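Local atomic coordinates of novel antigen receptor (Ginglymostoma cirratum, PDB entry 4Q97), a protein that serves as an antibody of the shark immune system (IgNAR), represented here by its constant domain C1. Residues C33-Y38 and F71-L76; S46-T51 and V89-V94. All coordinates share one frame; numbering follows the deposited sequence.

Overall arrangement
Interactions 1 and 2 are the central antiparallel strand pairs of the two facing sheets of one immunoglobulin sandwich, their centres about 15 Å apart. The disulfide between Cys-33 SG and Cys-92 SG, 2.0 Å long, ties them across the core, and Trp-47 of interaction 2 reaches over to pack on Cys-33 and bond to Ser-75 of interaction 1. Interaction 1 is the more deeply buried, since its sheet has the core on one side and a second subunit on the other; its side chains are mostly small, apolar or sulfur-bearing, plus the Tyr-38 ring. Interaction 2 is partly exposed: Trp-47, Tyr-90 and Cys-92 face inward, whereas Ser-46, Gln-48, Ser-91 and Gln-93 form a polar outer surface.

Interaction 1: residues C33-Y38 and F71-L76; sequences CLISGY and FSCASL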
loop_
_atom_site.group_PDB
_atom_site.type_symbol
_atom_site.label_atom_id
_atom_site.label_comp_id
_atom_site.label_asym_id
_atom_site.label_seq_id
_atom_site.Cartn_x
_atom_site.Cartn_y
_atom_site.Cartn_z
ATOM N N CYS A 33 -1.270 -5.033 -2.947
ATOM C CA CYS A 33 -0.748 -6.224 -2.297
ATOM C C CYS A 33 0.330 -5.804 -1.299
ATOM O O CYS A 33 1.482 -5.571 -1.667
ATOM C CB CYS A 33 -0.217 -7.225 -3.324
ATOM S SG CYS A 33 0.346 -8.789 -2.624
ATOM N N LEU A 34 -0.069 -5.685 -0.037
ATOM C CA LEU A 34 0.857 -5.343 1.029
ATOM C C LEU A 34 1.612 -6.555 1.538
ATOM O O LEU A 34 1.006 -7.541 1.954
ATOM C CB LEU A 34 0.137 -4.688 2.197
ATOM C CG LEU A 34 1.136 -3.986 3.101
ATOM C CD1 LEU A 34 1.793 -2.831 2.358
ATOM C CD2 LEU A 34 0.419 -3.508 4.339
ATOM N N ILE A 35 2.938 -6.449 1.510
ATOM C CA ILE A 35 3.852 -7.507 1.924
ATOM C C ILE A 35 4.806 -6.936 2.978
ATOM O O ILE A 35 5.725 -6.187 2.645
ATOM C CB ILE A 35 4.704 -8.000 0.735
ATOM C CG1 ILE A 35 3.835 -8.284 -0.494
ATOM C CG2 ILE A 35 5.510 -9.224 1.143
ATOM C CD1 ILE A 35 4.610 -8.340 -1.800
ATOM N N SER A 36 4.599 -7.306 4.237
ATOM C CA SER A 36 5.353 -6.712 5.342
ATOM C C SER A 36 5.864 -7.757 6.322
ATOM O O SER A 36 5.243 -8.802 6.503
ATOM C CB SER A 36 4.464 -5.715 6.088
ATOM O OG SER A 36 3.272 -6.340 6.515
ATOM N N GLY A 37 6.992 -7.471 6.959
ATOM C CA GLY A 37 7.469 -8.292 8.071
ATOM C C GLY A 37 8.314 -9.481 7.674
ATOM O O GLY A 37 8.414 -10.466 8.420
ATOM N N TYR A 38 8.933 -9.386 6.503
ATOM C CA TYR A 38 9.774 -10.458 5.999
ATOM C C TYR A 38 11.259 -10.116 6.092
ATOM O O TYR A 38 11.664 -8.957 5.935
ATOM C CB TYR A 38 9.380 -10.836 4.566
ATOM C CG TYR A 38 9.501 -9.707 3.569
ATOM C CD1 TYR A 38 10.645 -9.563 2.794
ATOM C CD2 TYR A 38 8.468 -8.785 3.396
ATOM C CE1 TYR A 38 10.765 -8.527 1.881
ATOM C CE2 TYR A 38 8.582 -7.744 2.482
ATOM C CZ TYR A 38 9.735 -7.619 1.732
ATOM O OH TYR A 38 9.864 -6.597 0.821
ATOM N N PHE A 71 11.255 -5.744 6.526
ATOM C CA PHE A 71 10.989 -5.107 5.260
ATOM C C PHE A 71 9.498 -5.123 4.971
ATOM O O PHE A 71 8.818 -6.128 5.192
ATOM C CB PHE A 71 11.764 -5.789 4.134
ATOM C CG PHE A 71 13.255 -5.625 4.237
ATOM C CD1 PHE A 71 13.881 -4.482 3.746
ATOM C CD2 PHE A 71 14.036 -6.620 4.819
ATOM C CE1 PHE A 71 15.254 -4.333 3.836
ATOM C CE2 PHE A 71 15.411 -6.479 4.909
ATOM C CZ PHE A 71 16.022 -5.331 4.420
ATOM N N SER A 72 9.000 -3.985 4.504
ATOM C CA SER A 72 7.662 -3.895 3.950
ATOM C C SER A 72 7.761 -3.337 2.543
ATOM O O SER A 72 8.619 -2.500 2.255
ATOM C CB SER A 72 6.779 -2.983 4.797
ATOM O OG SER A 72 6.585 -3.510 6.098
ATOM N N CYS A 73 6.895 -3.818 1.661
ATOM C CA CYS A 73 6.751 -3.207 0.352
ATOM C C CYS A 73 5.315 -3.369 -0.096
ATOM O O CYS A 73 4.556 -4.131 0.508
ATOM C CB CYS A 73 7.736 -3.799 -0.663
ATOM S SG CYS A 73 7.287 -5.404 -1.350
ATOM N N ALA A 74 4.939 -2.637 -1.138
ATOM C CA ALA A 74 3.595 -2.736 -1.687
ATOM C C ALA A 74 3.671 -3.011 -3.180
ATOM O O ALA A 74 4.515 -2.444 -3.885
ATOM C CB ALA A 74 2.811 -1.463 -1.411
ATOM N N SER A 75 2.805 -3.904 -3.652
ATOM C CA SER A 75 2.639 -4.127 -5.081
ATOM C C SER A 75 1.308 -3.536 -5.524
ATOM O O SER A 75 0.248 -3.899 -5.002
ATOM C CB SER A 75 2.720 -5.612 -5.430
ATOM O OG SER A 75 2.763 -5.785 -6.837
ATOM N N LEU A 76 1.375 -2.627 -6.491
ATOM C CA LEU A 76 0.228 -1.822 -6.895
ATOM C C LEU A 76 -0.312 -2.197 -8.270
ATOM O O LEU A 76 0.397 -2.092 -9.270
ATOM C CB LEU A 76 0.616 -0.344 -6.888
ATOM C CG LEU A 76 0.727 0.300 -5.512
ATOM C CD1 LEU A 76 1.622 1.531 -5.548
ATOM C CD2 LEU A 76 -0.669 0.642 -5.025
#
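The ring of Tyr-38 carries Phe-71 CB over one face, 3.6 Å above the plane and offset toward the rim, a CH-pi contact with CB 3.9 Å from the ring centroid. At the edge of the same ring, in its plane, lies the carbonyl oxygen of Ile-35 from its own strand. Phe-71 uses its ring differently: its edge meets Tyr-38 O, with CD2 3.5 Å from that oxygen, and the two side chains cross at about a right angle. Tyr-38 CG sits between the backbone N and the carbonyl carbon (chi1 60°); the ring beyond it lies beside Phe-71, with CE2 near Phe-71 O and OH 3.6 Å from Cys-73 SG. On this core-facing side Ile-35 CD1 also packs on Cys-73 SG, at 4.0 Å. The opposite face of the sheet carries Leu-34, Ser-36, Ser-72 and Ala-74; Ser-36 CB lies 3.1 Å from Ser-72 OG, and both serines, with Leu-34, pack against the second subunit.

Backbone bonds run in reciprocal pairs between Cys-33 and Ser-75 and between Ile-35 and Cys-73. Beyond Ser-36 the register slips by one: Gly-37 N bonds to Phe-71 O (2.9 Å), and Phe-71 N makes a longer bond of 3.3 Å to Tyr-38 O. Gly-37 turns with a positive phi of 87°, where a side chain would jam against the preceding carbonyl. Gly-37, with that positive phi, and Tyr-38 both face Phe-71, the pattern of a G1 beta bulge, here ending the pairing of strands B and E of a C1-set immunoglobulin domain.

Interaction 2: residues S46-T51 and V89-V94; sequences SWQKNT and VYSCQV
Asn-50 OD1 accepts a 2.7 Å hydrogen bond from Val-89 N, which approaches nearly along the C=O axis of the side-chain amide. A second bond closes the pair: Asn-50 N donates to Val-89 O, also at 2.7 Å. Asn-50 has left the strand, and its side-chain carbonyl takes the place of a backbone acceptor. Val-89 CG1 fits against the same residue, 3.4 Å from Asn-50 CA.

Further along, Ser-46 with Gln-93 and Gln-48 with Ser-91 form two reciprocally bonded antiparallel pairs whose side chains make up the outer face. There Ser-91 OG lies 3.3 Å from Gln-48 CB, and the Gln-48 and Gln-93 side chains cross obliquely, amide planes 35° apart, with Gln-48 OE1 3.6 Å from Gln-93 OE1. Trp-47 and Tyr-90 bring two aromatic rings to the inner face, beside Cys-92 and Lys-49. Cys-92 CB stands over the centre of the six-membered ring of Trp-47, 3.9 Å from its centroid and 6° off the normal, while SG is farther away at 5.0 Å and oblique. Trp-47 NE1 hydrogen-bonds to Ser-75 OG, on the facing sheet.

Lys-49 and Tyr-90 lie side by side, pointing the same way: Lys-49 CG is 3.6 Å from Tyr-90 CE1. That CG is anti to the backbone N and the chain is extended beyond it; CB, CG and CD run beside the tyrosine, CD reaching OH. Both tips find Glu-83, NZ by a salt bridge and OH through the backbone O. A core tryptophan packed on the disulfide cysteine of the adjacent strand is the hallmark of strands C and F in the immunoglobulin fold.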
loop_
_atom_site.group_PDB
_atom_site.type_symbol
_atom_site.label_atom_id
_atom_site.label_comp_id
_atom_site.label_asym_id
_atom_site.label_seq_id
_atom_site.Cartn_x
_atom_site.Cartn_y
_atom_site.Cartn_z
ATOM N N SER A 46 3.717 -11.964 -7.780
ATOM C CA SER A 46 2.998 -12.237 -9.025
ATOM C C SER A 46 1.487 -12.128 -8.839
ATOM O O SER A 46 0.932 -12.609 -7.848
ATOM C CB SER A 46 3.368 -13.610 -9.583
ATOM O OG SER A 46 3.131 -14.621 -8.624
ATOM N N TRP A 47 0.841 -11.486 -9.808
ATOM C CA TRP A 47 -0.592 -11.250 -9.791
ATOM C C TRP A 47 -1.316 -12.218 -10.702
ATOM O O TRP A 47 -0.788 -12.612 -11.745
ATOM C CB TRP A 47 -0.885 -9.839 -10.280
ATOM C CG TRP A 47 -0.507 -8.770 -9.325
ATOM C CD1 TRP A 47 0.698 -8.135 -9.240
ATOM C CD2 TRP A 47 -1.343 -8.188 -8.318
ATOM N NE1 TRP A 47 0.665 -7.193 -8.238
ATOM C CE2 TRP A 47 -0.576 -7.204 -7.657
ATOM C CE3 TRP A 47 -2.665 -8.404 -7.909
ATOM C CZ2 TRP A 47 -1.089 -6.431 -6.604
ATOM C CZ3 TRP A 47 -3.175 -7.632 -6.862
ATOM C CH2 TRP A 47 -2.385 -6.659 -6.224
ATOM N N GLN A 48 -2.534 -12.582 -10.304
ATOM C CA GLN A 48 -3.429 -13.390 -11.133
ATOM C C GLN A 48 -4.833 -12.805 -11.182
ATOM O O GLN A 48 -5.265 -12.120 -10.253
ATOM C CB GLN A 48 -3.517 -14.832 -10.627
ATOM C CG GLN A 48 -2.403 -15.744 -11.107
ATOM C CD GLN A 48 -1.489 -16.201 -9.989
ATOM O OE1 GLN A 48 -1.126 -17.375 -9.924
ATOM N NE2 GLN A 48 -1.118 -15.282 -9.098
ATOM N N LYS A 49 -5.525 -13.076 -12.285
ATOM C CA LYS A 49 -6.954 -12.818 -12.412
ATOM C C LYS A 49 -7.667 -14.120 -12.780
ATOM O O LYS A 49 -7.278 -14.792 -13.741
ATOM C CB LYS A 49 -7.222 -11.755 -13.481
ATOM C CG LYS A 49 -8.695 -11.433 -13.677
ATOM C CD LYS A 49 -8.937 -10.757 -15.013
ATOM C CE LYS A 49 -10.390 -10.900 -15.432
ATOM N NZ LYS A 49 -10.563 -10.673 -16.892
ATOM N N ASN A 50 -8.700 -14.471 -12.015
ATOM C CA ASN A 50 -9.520 -15.663 -12.281
ATOM C C ASN A 50 -8.725 -16.925 -12.615
ATOM O O ASN A 50 -8.986 -17.570 -13.633
ATOM C CB ASN A 50 -10.542 -15.382 -13.396
ATOM C CG ASN A 50 -11.908 -15.002 -12.860
ATOM O OD1 ASN A 50 -12.038 -14.085 -12.054
ATOM N ND2 ASN A 50 -12.938 -15.706 -13.317
ATOM N N THR A 51 -7.768 -17.271 -11.751
ATOM C CA THR A 51 -6.823 -18.380 -11.976
ATOM C C THR A 51 -5.609 -17.922 -12.791
ATOM O O THR A 51 -4.465 -18.135 -12.385
ATOM C CB THR A 51 -7.475 -19.605 -12.674
ATOM O OG1 THR A 51 -8.687 -19.968 -11.999
ATOM C CG2 THR A 51 -6.528 -20.805 -12.701
ATOM N N VAL A 89 -11.819 -12.606 -9.821
ATOM C CA VAL A 89 -11.001 -12.781 -8.627
ATOM C C VAL A 89 -9.576 -12.379 -8.946
ATOM O O VAL A 89 -8.962 -12.903 -9.873
ATOM C CB VAL A 89 -11.034 -14.225 -8.065
ATOM C CG1 VAL A 89 -10.694 -15.260 -9.129
ATOM C CG2 VAL A 89 -10.105 -14.360 -6.864
ATOM N N TYR A 90 -9.060 -11.433 -8.177
ATOM C CA TYR A 90 -7.668 -11.067 -8.294
ATOM C C TYR A 90 -6.906 -11.594 -7.095
ATOM O O TYR A 90 -7.374 -11.510 -5.956
ATOM C CB TYR A 90 -7.518 -9.556 -8.417
ATOM C CG TYR A 90 -8.095 -8.995 -9.694
ATOM C CD1 TYR A 90 -7.318 -8.898 -10.846
ATOM C CD2 TYR A 90 -9.418 -8.563 -9.754
ATOM C CE1 TYR A 90 -7.841 -8.383 -12.020
ATOM C CE2 TYR A 90 -9.951 -8.049 -10.924
ATOM C CZ TYR A 90 -9.157 -7.962 -12.054
ATOM O OH TYR A 90 -9.672 -7.452 -13.222
ATOM N N SER A 91 -5.741 -12.163 -7.370
ATOM C CA SER A 91 -4.865 -12.663 -6.329
ATOM C C SER A 91 -3.446 -12.177 -6.586
ATOM O O SER A 91 -3.021 -12.075 -7.736
ATOM C CB SER A 91 -4.913 -14.198 -6.274
ATOM O OG SER A 91 -4.440 -14.785 -7.482
ATOM N N CYS A 92 -2.738 -11.830 -5.515
ATOM C CA CYS A 92 -1.290 -11.704 -5.570
ATOM C C CYS A 92 -0.684 -12.874 -4.801
ATOM O O CYS A 92 -1.274 -13.393 -3.840
ATOM C CB CYS A 92 -0.794 -10.359 -5.013
ATOM S SG CYS A 92 -1.018 -10.174 -3.233
ATOM N N GLN A 93 0.496 -13.280 -5.248
ATOM C CA GLN A 93 1.189 -14.425 -4.707
ATOM C C GLN A 93 2.593 -13.972 -4.314
ATOM O O GLN A 93 3.288 -13.322 -5.103
ATOM C CB GLN A 93 1.209 -15.551 -5.747
ATOM C CG GLN A 93 1.723 -16.888 -5.240
ATOM C CD GLN A 93 0.852 -18.068 -5.653
ATOM O OE1 GLN A 93 0.179 -18.037 -6.684
ATOM N NE2 GLN A 93 0.866 -19.119 -4.840
ATOM N N VAL A 94 2.987 -14.294 -3.083
ATOM C CA VAL A 94 4.279 -13.870 -2.539
ATOM C C VAL A 94 5.178 -15.059 -2.180
ATOM O O VAL A 94 4.790 -15.945 -1.407
ATOM C CB VAL A 94 4.116 -12.957 -1.304
ATOM C CG1 VAL A 94 5.464 -12.358 -0.914
ATOM C CG2 VAL A 94 3.095 -11.854 -1.572
#